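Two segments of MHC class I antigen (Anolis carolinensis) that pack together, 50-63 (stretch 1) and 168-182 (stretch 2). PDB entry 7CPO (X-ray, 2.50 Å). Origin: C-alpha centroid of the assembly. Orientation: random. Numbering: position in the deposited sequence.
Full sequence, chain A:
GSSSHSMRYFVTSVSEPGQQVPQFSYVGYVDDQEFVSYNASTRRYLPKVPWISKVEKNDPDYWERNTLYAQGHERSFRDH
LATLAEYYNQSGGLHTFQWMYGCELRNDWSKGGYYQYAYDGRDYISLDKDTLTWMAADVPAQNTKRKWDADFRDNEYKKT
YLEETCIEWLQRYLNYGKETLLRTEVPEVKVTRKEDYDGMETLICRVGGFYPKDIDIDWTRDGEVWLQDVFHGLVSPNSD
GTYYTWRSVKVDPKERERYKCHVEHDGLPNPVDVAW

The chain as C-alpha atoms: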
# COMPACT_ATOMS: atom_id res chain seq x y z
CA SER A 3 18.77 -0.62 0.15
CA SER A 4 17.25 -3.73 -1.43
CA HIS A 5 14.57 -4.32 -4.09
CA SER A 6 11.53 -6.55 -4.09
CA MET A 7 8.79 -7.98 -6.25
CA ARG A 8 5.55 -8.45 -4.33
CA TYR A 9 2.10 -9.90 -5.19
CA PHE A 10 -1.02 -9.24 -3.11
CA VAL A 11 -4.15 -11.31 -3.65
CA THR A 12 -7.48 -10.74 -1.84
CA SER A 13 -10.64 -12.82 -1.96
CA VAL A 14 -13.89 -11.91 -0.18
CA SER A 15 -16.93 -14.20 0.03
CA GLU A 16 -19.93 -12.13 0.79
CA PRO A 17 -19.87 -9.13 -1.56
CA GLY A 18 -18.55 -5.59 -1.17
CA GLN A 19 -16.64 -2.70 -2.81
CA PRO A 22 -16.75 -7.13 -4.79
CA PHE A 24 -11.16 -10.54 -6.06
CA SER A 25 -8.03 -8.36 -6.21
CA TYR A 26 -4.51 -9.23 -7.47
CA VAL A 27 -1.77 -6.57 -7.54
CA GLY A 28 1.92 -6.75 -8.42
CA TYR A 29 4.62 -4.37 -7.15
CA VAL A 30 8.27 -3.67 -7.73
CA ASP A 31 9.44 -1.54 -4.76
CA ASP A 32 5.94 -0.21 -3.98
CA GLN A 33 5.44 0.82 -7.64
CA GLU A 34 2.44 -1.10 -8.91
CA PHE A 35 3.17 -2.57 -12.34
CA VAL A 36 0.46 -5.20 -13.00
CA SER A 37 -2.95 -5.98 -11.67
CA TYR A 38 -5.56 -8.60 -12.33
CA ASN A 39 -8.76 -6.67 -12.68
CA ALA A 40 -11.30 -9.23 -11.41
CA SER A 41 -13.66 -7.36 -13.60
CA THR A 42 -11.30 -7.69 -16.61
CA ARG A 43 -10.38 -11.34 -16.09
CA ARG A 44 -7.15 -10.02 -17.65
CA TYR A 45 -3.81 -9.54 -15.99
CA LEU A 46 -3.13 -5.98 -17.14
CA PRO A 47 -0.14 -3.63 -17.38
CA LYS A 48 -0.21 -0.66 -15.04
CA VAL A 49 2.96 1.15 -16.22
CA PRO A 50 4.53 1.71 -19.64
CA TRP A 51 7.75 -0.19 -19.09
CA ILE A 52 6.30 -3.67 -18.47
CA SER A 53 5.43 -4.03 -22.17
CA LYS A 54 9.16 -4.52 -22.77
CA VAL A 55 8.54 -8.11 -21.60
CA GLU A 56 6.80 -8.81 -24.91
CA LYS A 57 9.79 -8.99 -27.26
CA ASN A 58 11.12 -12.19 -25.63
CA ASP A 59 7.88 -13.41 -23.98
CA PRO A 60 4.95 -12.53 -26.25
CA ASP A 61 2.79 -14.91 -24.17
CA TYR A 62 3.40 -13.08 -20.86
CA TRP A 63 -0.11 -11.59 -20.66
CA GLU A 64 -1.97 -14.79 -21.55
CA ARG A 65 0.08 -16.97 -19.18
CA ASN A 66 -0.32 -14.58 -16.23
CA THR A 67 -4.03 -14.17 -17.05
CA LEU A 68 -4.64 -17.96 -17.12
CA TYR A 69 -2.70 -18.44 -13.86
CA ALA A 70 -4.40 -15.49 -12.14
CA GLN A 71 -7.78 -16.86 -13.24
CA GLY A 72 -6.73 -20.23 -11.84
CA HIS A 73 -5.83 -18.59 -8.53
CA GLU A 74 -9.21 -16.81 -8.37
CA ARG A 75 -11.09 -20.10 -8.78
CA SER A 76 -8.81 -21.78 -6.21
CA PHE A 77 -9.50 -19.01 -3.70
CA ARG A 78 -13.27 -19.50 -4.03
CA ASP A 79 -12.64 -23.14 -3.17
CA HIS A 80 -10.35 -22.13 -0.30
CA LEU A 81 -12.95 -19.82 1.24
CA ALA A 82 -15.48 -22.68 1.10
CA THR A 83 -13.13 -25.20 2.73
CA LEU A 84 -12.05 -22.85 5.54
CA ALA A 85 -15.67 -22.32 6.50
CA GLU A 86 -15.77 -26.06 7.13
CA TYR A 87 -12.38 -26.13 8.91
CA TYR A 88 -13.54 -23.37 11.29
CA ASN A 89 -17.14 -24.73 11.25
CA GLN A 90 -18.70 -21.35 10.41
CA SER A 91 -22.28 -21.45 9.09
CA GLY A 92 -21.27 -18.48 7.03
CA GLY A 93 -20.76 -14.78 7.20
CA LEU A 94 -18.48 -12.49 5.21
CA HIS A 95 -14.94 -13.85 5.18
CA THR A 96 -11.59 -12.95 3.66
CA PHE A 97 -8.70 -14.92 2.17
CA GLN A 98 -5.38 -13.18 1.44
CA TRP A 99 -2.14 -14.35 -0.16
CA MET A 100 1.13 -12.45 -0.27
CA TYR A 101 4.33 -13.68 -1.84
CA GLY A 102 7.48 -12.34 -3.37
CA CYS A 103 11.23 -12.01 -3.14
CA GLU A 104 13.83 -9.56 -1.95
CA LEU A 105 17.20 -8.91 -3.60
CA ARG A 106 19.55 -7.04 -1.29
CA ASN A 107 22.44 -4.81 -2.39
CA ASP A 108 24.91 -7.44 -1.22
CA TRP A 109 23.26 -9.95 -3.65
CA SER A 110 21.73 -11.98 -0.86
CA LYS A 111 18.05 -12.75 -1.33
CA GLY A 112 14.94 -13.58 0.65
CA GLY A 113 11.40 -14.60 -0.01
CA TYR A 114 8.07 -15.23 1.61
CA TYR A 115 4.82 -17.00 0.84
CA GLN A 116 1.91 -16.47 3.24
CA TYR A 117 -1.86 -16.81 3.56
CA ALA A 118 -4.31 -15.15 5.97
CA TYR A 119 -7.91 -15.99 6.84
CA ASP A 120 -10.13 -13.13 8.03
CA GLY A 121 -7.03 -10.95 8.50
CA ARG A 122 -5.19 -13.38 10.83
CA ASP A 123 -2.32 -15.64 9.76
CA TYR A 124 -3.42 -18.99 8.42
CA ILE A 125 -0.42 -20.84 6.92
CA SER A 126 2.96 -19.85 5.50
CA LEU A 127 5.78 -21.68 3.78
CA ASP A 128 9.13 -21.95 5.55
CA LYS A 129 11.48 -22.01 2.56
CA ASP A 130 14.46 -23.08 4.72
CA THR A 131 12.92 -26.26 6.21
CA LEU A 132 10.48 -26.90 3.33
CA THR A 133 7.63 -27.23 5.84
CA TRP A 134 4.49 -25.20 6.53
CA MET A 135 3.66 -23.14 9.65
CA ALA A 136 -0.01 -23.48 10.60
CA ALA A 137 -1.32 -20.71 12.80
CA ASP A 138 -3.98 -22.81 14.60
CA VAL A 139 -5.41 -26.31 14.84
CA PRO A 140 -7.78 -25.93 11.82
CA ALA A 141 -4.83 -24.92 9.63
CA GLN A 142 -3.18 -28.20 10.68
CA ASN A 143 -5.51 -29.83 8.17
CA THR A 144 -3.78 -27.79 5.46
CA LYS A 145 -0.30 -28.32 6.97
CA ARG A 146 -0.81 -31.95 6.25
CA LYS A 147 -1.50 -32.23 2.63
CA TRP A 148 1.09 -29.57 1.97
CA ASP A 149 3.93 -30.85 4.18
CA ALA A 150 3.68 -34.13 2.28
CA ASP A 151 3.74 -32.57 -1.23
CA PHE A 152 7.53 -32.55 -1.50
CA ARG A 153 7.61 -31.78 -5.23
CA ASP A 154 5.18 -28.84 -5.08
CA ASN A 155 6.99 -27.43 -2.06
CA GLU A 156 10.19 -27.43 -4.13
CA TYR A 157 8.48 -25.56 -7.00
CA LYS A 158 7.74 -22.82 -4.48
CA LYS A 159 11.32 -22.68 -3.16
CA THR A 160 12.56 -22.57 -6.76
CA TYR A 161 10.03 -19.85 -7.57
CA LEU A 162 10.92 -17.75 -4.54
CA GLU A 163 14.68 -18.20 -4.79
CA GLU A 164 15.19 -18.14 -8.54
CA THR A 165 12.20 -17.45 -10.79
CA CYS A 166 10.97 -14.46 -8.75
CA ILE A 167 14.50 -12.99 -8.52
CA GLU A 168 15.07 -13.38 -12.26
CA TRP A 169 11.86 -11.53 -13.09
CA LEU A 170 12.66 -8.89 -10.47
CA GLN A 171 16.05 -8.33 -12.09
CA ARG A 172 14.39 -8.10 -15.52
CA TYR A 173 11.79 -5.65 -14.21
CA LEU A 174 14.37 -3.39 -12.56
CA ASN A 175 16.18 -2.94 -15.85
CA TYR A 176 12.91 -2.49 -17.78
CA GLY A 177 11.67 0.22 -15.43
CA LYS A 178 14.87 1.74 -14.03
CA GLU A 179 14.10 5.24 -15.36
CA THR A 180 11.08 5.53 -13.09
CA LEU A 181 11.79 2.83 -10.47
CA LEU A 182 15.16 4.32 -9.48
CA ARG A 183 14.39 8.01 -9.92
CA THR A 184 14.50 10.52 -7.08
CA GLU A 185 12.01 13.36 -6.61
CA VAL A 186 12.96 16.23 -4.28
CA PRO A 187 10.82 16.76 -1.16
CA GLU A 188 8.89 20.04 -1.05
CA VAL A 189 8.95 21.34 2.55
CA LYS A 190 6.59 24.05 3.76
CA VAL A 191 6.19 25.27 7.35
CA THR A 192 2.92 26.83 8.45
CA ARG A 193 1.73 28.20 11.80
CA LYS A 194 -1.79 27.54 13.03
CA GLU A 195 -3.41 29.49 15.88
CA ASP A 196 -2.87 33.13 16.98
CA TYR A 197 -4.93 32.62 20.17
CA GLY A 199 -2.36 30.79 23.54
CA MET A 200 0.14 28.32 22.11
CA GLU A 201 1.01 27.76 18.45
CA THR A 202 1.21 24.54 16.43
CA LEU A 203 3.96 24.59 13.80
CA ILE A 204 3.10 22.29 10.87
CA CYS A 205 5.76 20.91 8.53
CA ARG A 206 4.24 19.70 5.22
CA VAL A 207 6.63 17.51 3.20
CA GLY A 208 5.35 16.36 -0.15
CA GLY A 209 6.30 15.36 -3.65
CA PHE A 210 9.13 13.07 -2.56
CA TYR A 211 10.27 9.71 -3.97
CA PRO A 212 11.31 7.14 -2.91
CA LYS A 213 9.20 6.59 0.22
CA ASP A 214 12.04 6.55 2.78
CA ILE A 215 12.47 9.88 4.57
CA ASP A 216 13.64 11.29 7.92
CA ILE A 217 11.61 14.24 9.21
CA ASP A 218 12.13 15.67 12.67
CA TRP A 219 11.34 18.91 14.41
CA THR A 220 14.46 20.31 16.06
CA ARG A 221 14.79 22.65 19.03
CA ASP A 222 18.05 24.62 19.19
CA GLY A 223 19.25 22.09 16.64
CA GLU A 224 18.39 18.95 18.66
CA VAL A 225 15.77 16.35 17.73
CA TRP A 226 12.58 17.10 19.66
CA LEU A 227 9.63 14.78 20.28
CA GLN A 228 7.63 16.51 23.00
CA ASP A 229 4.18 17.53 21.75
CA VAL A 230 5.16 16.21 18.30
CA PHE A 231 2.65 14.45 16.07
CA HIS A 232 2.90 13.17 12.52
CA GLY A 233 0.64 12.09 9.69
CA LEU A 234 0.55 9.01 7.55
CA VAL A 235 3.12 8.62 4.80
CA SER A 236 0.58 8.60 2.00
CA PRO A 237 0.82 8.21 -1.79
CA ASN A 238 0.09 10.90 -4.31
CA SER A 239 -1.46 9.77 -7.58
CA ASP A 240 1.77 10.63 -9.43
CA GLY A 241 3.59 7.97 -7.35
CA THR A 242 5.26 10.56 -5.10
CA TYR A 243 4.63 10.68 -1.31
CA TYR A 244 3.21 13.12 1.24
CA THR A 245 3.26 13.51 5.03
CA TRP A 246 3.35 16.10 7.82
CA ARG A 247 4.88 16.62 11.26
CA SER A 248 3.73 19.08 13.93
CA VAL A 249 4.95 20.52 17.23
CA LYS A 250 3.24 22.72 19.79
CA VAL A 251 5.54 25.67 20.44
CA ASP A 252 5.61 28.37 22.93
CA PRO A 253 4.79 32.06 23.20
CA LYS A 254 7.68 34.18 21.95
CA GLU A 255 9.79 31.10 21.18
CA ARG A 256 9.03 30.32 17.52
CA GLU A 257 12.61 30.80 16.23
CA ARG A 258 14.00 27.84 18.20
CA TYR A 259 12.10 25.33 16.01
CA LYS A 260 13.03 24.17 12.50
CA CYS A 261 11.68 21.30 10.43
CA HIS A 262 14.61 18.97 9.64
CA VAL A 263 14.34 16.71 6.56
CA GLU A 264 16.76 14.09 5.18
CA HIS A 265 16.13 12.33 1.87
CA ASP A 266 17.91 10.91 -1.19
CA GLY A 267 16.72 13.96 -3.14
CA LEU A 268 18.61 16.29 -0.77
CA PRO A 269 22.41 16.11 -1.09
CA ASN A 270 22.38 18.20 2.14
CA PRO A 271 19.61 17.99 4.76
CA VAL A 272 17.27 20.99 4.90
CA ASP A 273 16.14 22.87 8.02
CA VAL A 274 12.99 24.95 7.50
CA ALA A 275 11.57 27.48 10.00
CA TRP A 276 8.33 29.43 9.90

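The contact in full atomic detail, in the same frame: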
# COMPACT_ATOMS: atom_id res chain seq x y z
N PRO A 50 4.12 1.90 -18.24
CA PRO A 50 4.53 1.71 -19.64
C PRO A 50 5.66 0.70 -19.82
O PRO A 50 5.75 0.06 -20.87
CB PRO A 50 4.98 3.13 -20.06
CG PRO A 50 4.31 4.04 -19.11
CD PRO A 50 4.28 3.29 -17.81
N TRP A 51 6.52 0.54 -18.83
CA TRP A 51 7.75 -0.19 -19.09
C TRP A 51 7.56 -1.70 -19.10
O TRP A 51 8.41 -2.40 -19.66
CB TRP A 51 8.82 0.22 -18.07
CG TRP A 51 8.46 0.12 -16.58
CD1 TRP A 51 8.18 1.16 -15.73
CD2 TRP A 51 8.43 -1.07 -15.77
NE1 TRP A 51 7.96 0.69 -14.45
CE2 TRP A 51 8.11 -0.68 -14.45
CE3 TRP A 51 8.62 -2.44 -16.04
CZ2 TRP A 51 7.97 -1.60 -13.40
CZ3 TRP A 51 8.49 -3.36 -14.98
CH2 TRP A 51 8.17 -2.93 -13.68
N ILE A 52 6.47 -2.22 -18.53
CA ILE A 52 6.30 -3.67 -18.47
C ILE A 52 6.03 -4.27 -19.85
O ILE A 52 6.24 -5.47 -20.05
CB ILE A 52 5.21 -4.06 -17.44
CG1 ILE A 52 5.14 -5.58 -17.23
CG2 ILE A 52 3.84 -3.49 -17.83
CD1 ILE A 52 6.45 -6.23 -16.92
N SER A 53 5.62 -3.46 -20.84
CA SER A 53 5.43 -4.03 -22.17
C SER A 53 6.75 -4.47 -22.80
O SER A 53 6.74 -5.26 -23.75
CB SER A 53 4.72 -3.05 -23.11
OG SER A 53 5.51 -1.90 -23.35
N LYS A 54 7.88 -4.03 -22.26
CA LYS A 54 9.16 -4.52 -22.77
C LYS A 54 9.30 -6.04 -22.61
O LYS A 54 10.15 -6.65 -23.27
CB LYS A 54 10.30 -3.81 -22.06
CG LYS A 54 10.39 -2.32 -22.31
CD LYS A 54 11.62 -1.78 -21.57
CE LYS A 54 11.71 -0.28 -21.66
NZ LYS A 54 12.77 0.26 -20.79
N VAL A 55 8.49 -6.66 -21.75
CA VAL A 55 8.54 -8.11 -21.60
C VAL A 55 8.07 -8.85 -22.85
O VAL A 55 8.26 -10.06 -22.95
CB VAL A 55 7.70 -8.54 -20.37
CG1 VAL A 55 6.23 -8.57 -20.72
CG2 VAL A 55 8.15 -9.87 -19.87
N GLU A 56 7.50 -8.13 -23.82
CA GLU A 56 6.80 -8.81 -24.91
C GLU A 56 7.73 -9.26 -26.02
O GLU A 56 7.42 -10.25 -26.71
CB GLU A 56 5.72 -7.89 -25.47
CG GLU A 56 4.52 -7.75 -24.55
CD GLU A 56 3.71 -6.50 -24.82
OE1 GLU A 56 3.80 -5.95 -25.95
OE2 GLU A 56 3.00 -6.06 -23.88
N LYS A 57 8.86 -8.58 -26.21
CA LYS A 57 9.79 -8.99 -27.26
C LYS A 57 10.21 -10.46 -27.08
O LYS A 57 10.05 -11.27 -27.99
CB LYS A 57 11.01 -8.08 -27.26
CG LYS A 57 11.91 -8.26 -28.48
CD LYS A 57 13.32 -7.74 -28.24
CE LYS A 57 13.87 -8.28 -26.91
NZ LYS A 57 15.19 -8.97 -27.04
N ASN A 58 10.69 -10.82 -25.89
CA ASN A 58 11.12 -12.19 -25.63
C ASN A 58 9.99 -13.11 -25.20
O ASN A 58 10.03 -14.31 -25.49
CB ASN A 58 12.20 -12.22 -24.54
CG ASN A 58 13.57 -11.84 -25.07
OD1 ASN A 58 13.70 -11.32 -26.18
ND2 ASN A 58 14.59 -12.07 -24.25
N ASP A 59 8.97 -12.59 -24.51
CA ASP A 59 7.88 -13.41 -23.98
C ASP A 59 6.54 -12.86 -24.45
O ASP A 59 5.77 -12.29 -23.67
CB ASP A 59 7.98 -13.49 -22.46
CG ASP A 59 7.00 -14.48 -21.87
OD1 ASP A 59 6.25 -15.11 -22.64
OD2 ASP A 59 6.99 -14.61 -20.62
N PRO A 60 6.23 -13.03 -25.74
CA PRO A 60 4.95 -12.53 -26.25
C PRO A 60 3.74 -13.18 -25.60
O PRO A 60 2.62 -12.67 -25.78
CB PRO A 60 5.03 -12.85 -27.75
CG PRO A 60 5.95 -14.03 -27.82
CD PRO A 60 6.98 -13.78 -26.76
N ASP A 61 3.91 -14.24 -24.82
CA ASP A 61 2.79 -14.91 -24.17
C ASP A 61 2.61 -14.49 -22.72
O ASP A 61 1.74 -15.04 -22.03
CB ASP A 61 2.96 -16.43 -24.23
CG ASP A 61 3.08 -16.94 -25.66
OD1 ASP A 61 4.22 -17.17 -26.12
OD2 ASP A 61 2.02 -17.09 -26.32
N TYR A 62 3.42 -13.53 -22.25
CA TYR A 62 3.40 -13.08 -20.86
C TYR A 62 1.99 -12.78 -20.36
O TYR A 62 1.60 -13.21 -19.26
CB TYR A 62 4.29 -11.84 -20.75
CG TYR A 62 4.45 -11.28 -19.36
CD1 TYR A 62 5.40 -11.79 -18.48
CD2 TYR A 62 3.67 -10.20 -18.94
CE1 TYR A 62 5.57 -11.25 -17.20
CE2 TYR A 62 3.84 -9.65 -17.66
CZ TYR A 62 4.79 -10.18 -16.81
OH TYR A 62 4.93 -9.64 -15.55
N TRP A 63 1.20 -12.03 -21.14
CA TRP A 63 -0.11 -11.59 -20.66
C TRP A 63 -1.11 -12.74 -20.61
O TRP A 63 -1.91 -12.83 -19.67
CB TRP A 63 -0.61 -10.43 -21.53
CG TRP A 63 0.38 -9.30 -21.49
CD1 TRP A 63 1.18 -8.87 -22.52
CD2 TRP A 63 0.72 -8.49 -20.36
NE1 TRP A 63 1.97 -7.83 -22.10
CE2 TRP A 63 1.71 -7.58 -20.77
CE3 TRP A 63 0.26 -8.42 -19.04
CZ2 TRP A 63 2.26 -6.63 -19.91
CZ3 TRP A 63 0.80 -7.49 -18.19
CH2 TRP A 63 1.80 -6.60 -18.63
N GLU A 168 14.76 -13.62 -10.85
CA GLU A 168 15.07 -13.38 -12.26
C GLU A 168 14.09 -12.39 -12.89
O GLU A 168 14.50 -11.50 -13.64
CB GLU A 168 15.07 -14.70 -13.01
CG GLU A 168 16.37 -15.46 -12.83
CD GLU A 168 16.24 -16.93 -13.15
OE1 GLU A 168 15.14 -17.36 -13.56
OE2 GLU A 168 17.25 -17.66 -12.99
N TRP A 169 12.80 -12.52 -12.59
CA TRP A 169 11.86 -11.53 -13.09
C TRP A 169 12.12 -10.16 -12.46
O TRP A 169 12.12 -9.14 -13.16
CB TRP A 169 10.44 -11.99 -12.83
CG TRP A 169 10.03 -13.05 -13.80
CD1 TRP A 169 9.86 -14.37 -13.54
CD2 TRP A 169 9.77 -12.88 -15.21
NE1 TRP A 169 9.50 -15.03 -14.67
CE2 TRP A 169 9.43 -14.15 -15.72
CE3 TRP A 169 9.79 -11.79 -16.08
CZ2 TRP A 169 9.11 -14.36 -17.07
CZ3 TRP A 169 9.47 -12.00 -17.43
CH2 TRP A 169 9.14 -13.28 -17.91
N LEU A 170 12.36 -10.14 -11.14
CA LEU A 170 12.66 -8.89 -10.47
C LEU A 170 13.83 -8.19 -11.14
O LEU A 170 13.77 -6.99 -11.44
CB LEU A 170 12.97 -9.14 -8.99
CG LEU A 170 13.54 -7.92 -8.25
CD1 LEU A 170 12.59 -6.73 -8.34
CD2 LEU A 170 13.86 -8.24 -6.79
N GLN A 171 14.90 -8.94 -11.44
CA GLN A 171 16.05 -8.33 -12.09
C GLN A 171 15.71 -7.87 -13.50
O GLN A 171 16.23 -6.84 -13.95
CB GLN A 171 17.21 -9.31 -12.11
CG GLN A 171 17.86 -9.54 -10.76
CD GLN A 171 18.58 -10.87 -10.71
OE1 GLN A 171 18.35 -11.74 -11.55
NE2 GLN A 171 19.48 -11.02 -9.74
N ARG A 172 14.85 -8.59 -14.22
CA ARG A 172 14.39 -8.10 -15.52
C ARG A 172 13.58 -6.82 -15.35
O ARG A 172 13.77 -5.86 -16.11
CB ARG A 172 13.53 -9.15 -16.23
CG ARG A 172 14.26 -10.01 -17.20
CD ARG A 172 13.36 -11.11 -17.74
NE ARG A 172 14.14 -12.33 -17.89
CZ ARG A 172 13.89 -13.49 -17.29
NH1 ARG A 172 12.84 -13.64 -16.48
NH2 ARG A 172 14.71 -14.51 -17.51
N TYR A 173 12.67 -6.81 -14.38
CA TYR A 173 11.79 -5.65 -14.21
C TYR A 173 12.59 -4.41 -13.87
O TYR A 173 12.34 -3.33 -14.41
CB TYR A 173 10.75 -5.95 -13.13
CG TYR A 173 9.77 -7.05 -13.50
CD1 TYR A 173 9.51 -7.37 -14.84
CD2 TYR A 173 9.10 -7.78 -12.52
CE1 TYR A 173 8.60 -8.39 -15.18
CE2 TYR A 173 8.19 -8.78 -12.85
CZ TYR A 173 7.95 -9.08 -14.19
OH TYR A 173 7.06 -10.07 -14.53
N LEU A 174 13.59 -4.55 -12.99
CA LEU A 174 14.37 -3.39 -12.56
C LEU A 174 15.05 -2.73 -13.73
O LEU A 174 15.11 -1.50 -13.81
CB LEU A 174 15.40 -3.81 -11.51
CG LEU A 174 14.86 -3.98 -10.09
CD1 LEU A 174 15.89 -4.71 -9.27
CD2 LEU A 174 14.55 -2.61 -9.49
N ASN A 175 15.58 -3.52 -14.66
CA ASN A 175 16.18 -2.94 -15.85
C ASN A 175 15.12 -2.30 -16.74
O ASN A 175 15.29 -1.17 -17.22
CB ASN A 175 16.96 -4.00 -16.63
CG ASN A 175 17.42 -3.47 -17.98
OD1 ASN A 175 18.23 -2.56 -18.05
ND2 ASN A 175 16.89 -4.03 -19.06
N TYR A 176 14.01 -3.02 -16.98
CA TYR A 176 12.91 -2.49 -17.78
C TYR A 176 12.49 -1.12 -17.29
O TYR A 176 12.36 -0.18 -18.08
CB TYR A 176 11.71 -3.44 -17.72
CG TYR A 176 11.87 -4.70 -18.50
CD1 TYR A 176 12.91 -4.86 -19.41
CD2 TYR A 176 10.98 -5.75 -18.32
CE1 TYR A 176 13.04 -6.03 -20.14
CE2 TYR A 176 11.10 -6.92 -19.04
CZ TYR A 176 12.13 -7.06 -19.94
OH TYR A 176 12.24 -8.24 -20.64
N GLY A 177 12.27 -0.99 -15.97
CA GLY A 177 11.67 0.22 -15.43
C GLY A 177 12.59 1.12 -14.64
O GLY A 177 12.12 1.93 -13.84
N LYS A 178 13.90 1.01 -14.85
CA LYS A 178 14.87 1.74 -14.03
C LYS A 178 14.65 3.25 -14.07
O LYS A 178 14.85 3.94 -13.06
CB LYS A 178 16.29 1.42 -14.50
CG LYS A 178 16.57 1.73 -15.99
CD LYS A 178 17.89 1.13 -16.42
CE LYS A 178 18.11 1.21 -17.92
NZ LYS A 178 18.38 2.59 -18.42
N GLU A 179 14.25 3.80 -15.22
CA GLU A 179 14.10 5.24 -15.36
C GLU A 179 13.08 5.80 -14.38
O GLU A 179 13.25 6.91 -13.88
CB GLU A 179 13.72 5.62 -16.80
CG GLU A 179 14.46 4.82 -17.88
CD GLU A 179 13.98 3.33 -18.09
OE1 GLU A 179 12.84 2.94 -17.70
OE2 GLU A 179 14.79 2.55 -18.65
N THR A 180 12.02 5.05 -14.09
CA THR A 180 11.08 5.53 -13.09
C THR A 180 11.22 4.82 -11.74
O THR A 180 10.97 5.45 -10.71
CB THR A 180 9.64 5.39 -13.61
OG1 THR A 180 9.35 4.02 -13.89
CG2 THR A 180 9.48 6.18 -14.88
N LEU A 181 11.66 3.56 -11.73
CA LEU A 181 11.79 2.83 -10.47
C LEU A 181 12.92 3.37 -9.59
O LEU A 181 12.84 3.30 -8.36
CB LEU A 181 12.01 1.34 -10.74
CG LEU A 181 10.82 0.57 -11.29
CD1 LEU A 181 11.30 -0.77 -11.87
CD2 LEU A 181 9.79 0.36 -10.19
N LEU A 182 13.98 3.89 -10.21
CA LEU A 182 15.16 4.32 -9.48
C LEU A 182 15.35 5.82 -9.52
O LEU A 182 16.42 6.32 -9.17
CB LEU A 182 16.38 3.59 -10.03
CG LEU A 182 16.14 2.07 -10.12
CD1 LEU A 182 17.26 1.36 -10.83
CD2 LEU A 182 15.89 1.46 -8.75
O HOH W 1 11.67 -9.14 -23.84

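What does Trp169 contribute near the start of stretch 2? Its CA-to-CB bond points toward stretch 1, and its broad ring meets several residues at once. Val55 CG2 lies 3.5 Å from Trp169 CZ3 at the ring edge, while Tyr62 CE1 sits over one face, 4.0 Å from Trp169 CZ3.

How does Tyr173 combine polar and apolar contact? Its CB points sideways, but the ring reaches across, so that Tyr173 OH and Tyr62 OH form a very short hydrogen bond of 2.4 Å. Apolar contact accompanies this buried pair of hydroxyls: Ile52 CD1 packs 3.5 Å from Tyr173 CE1.

Why is Lys54 suited to Tyr176? Its CB lies over the face of the Tyr176 ring, 3.9 Å from the centroid, and the extended chain carries Lys54 NZ to within 2.8 Å of Tyr176 O, to which it donates a hydrogen bond near the end of the helix.

What makes room for Trp51? Gly177 CA rests over its indole face, 3.4 Å from Trp51 CG; a CB there would clash with Trp51 CE2. A long salt bridge, 3.7 Å from Lys54 NZ to Glu179 OE2, adds to the grip. Farther along, Leu181 CD1 packs 3.8 Å from Trp51 CZ2, helping to bury the large indole.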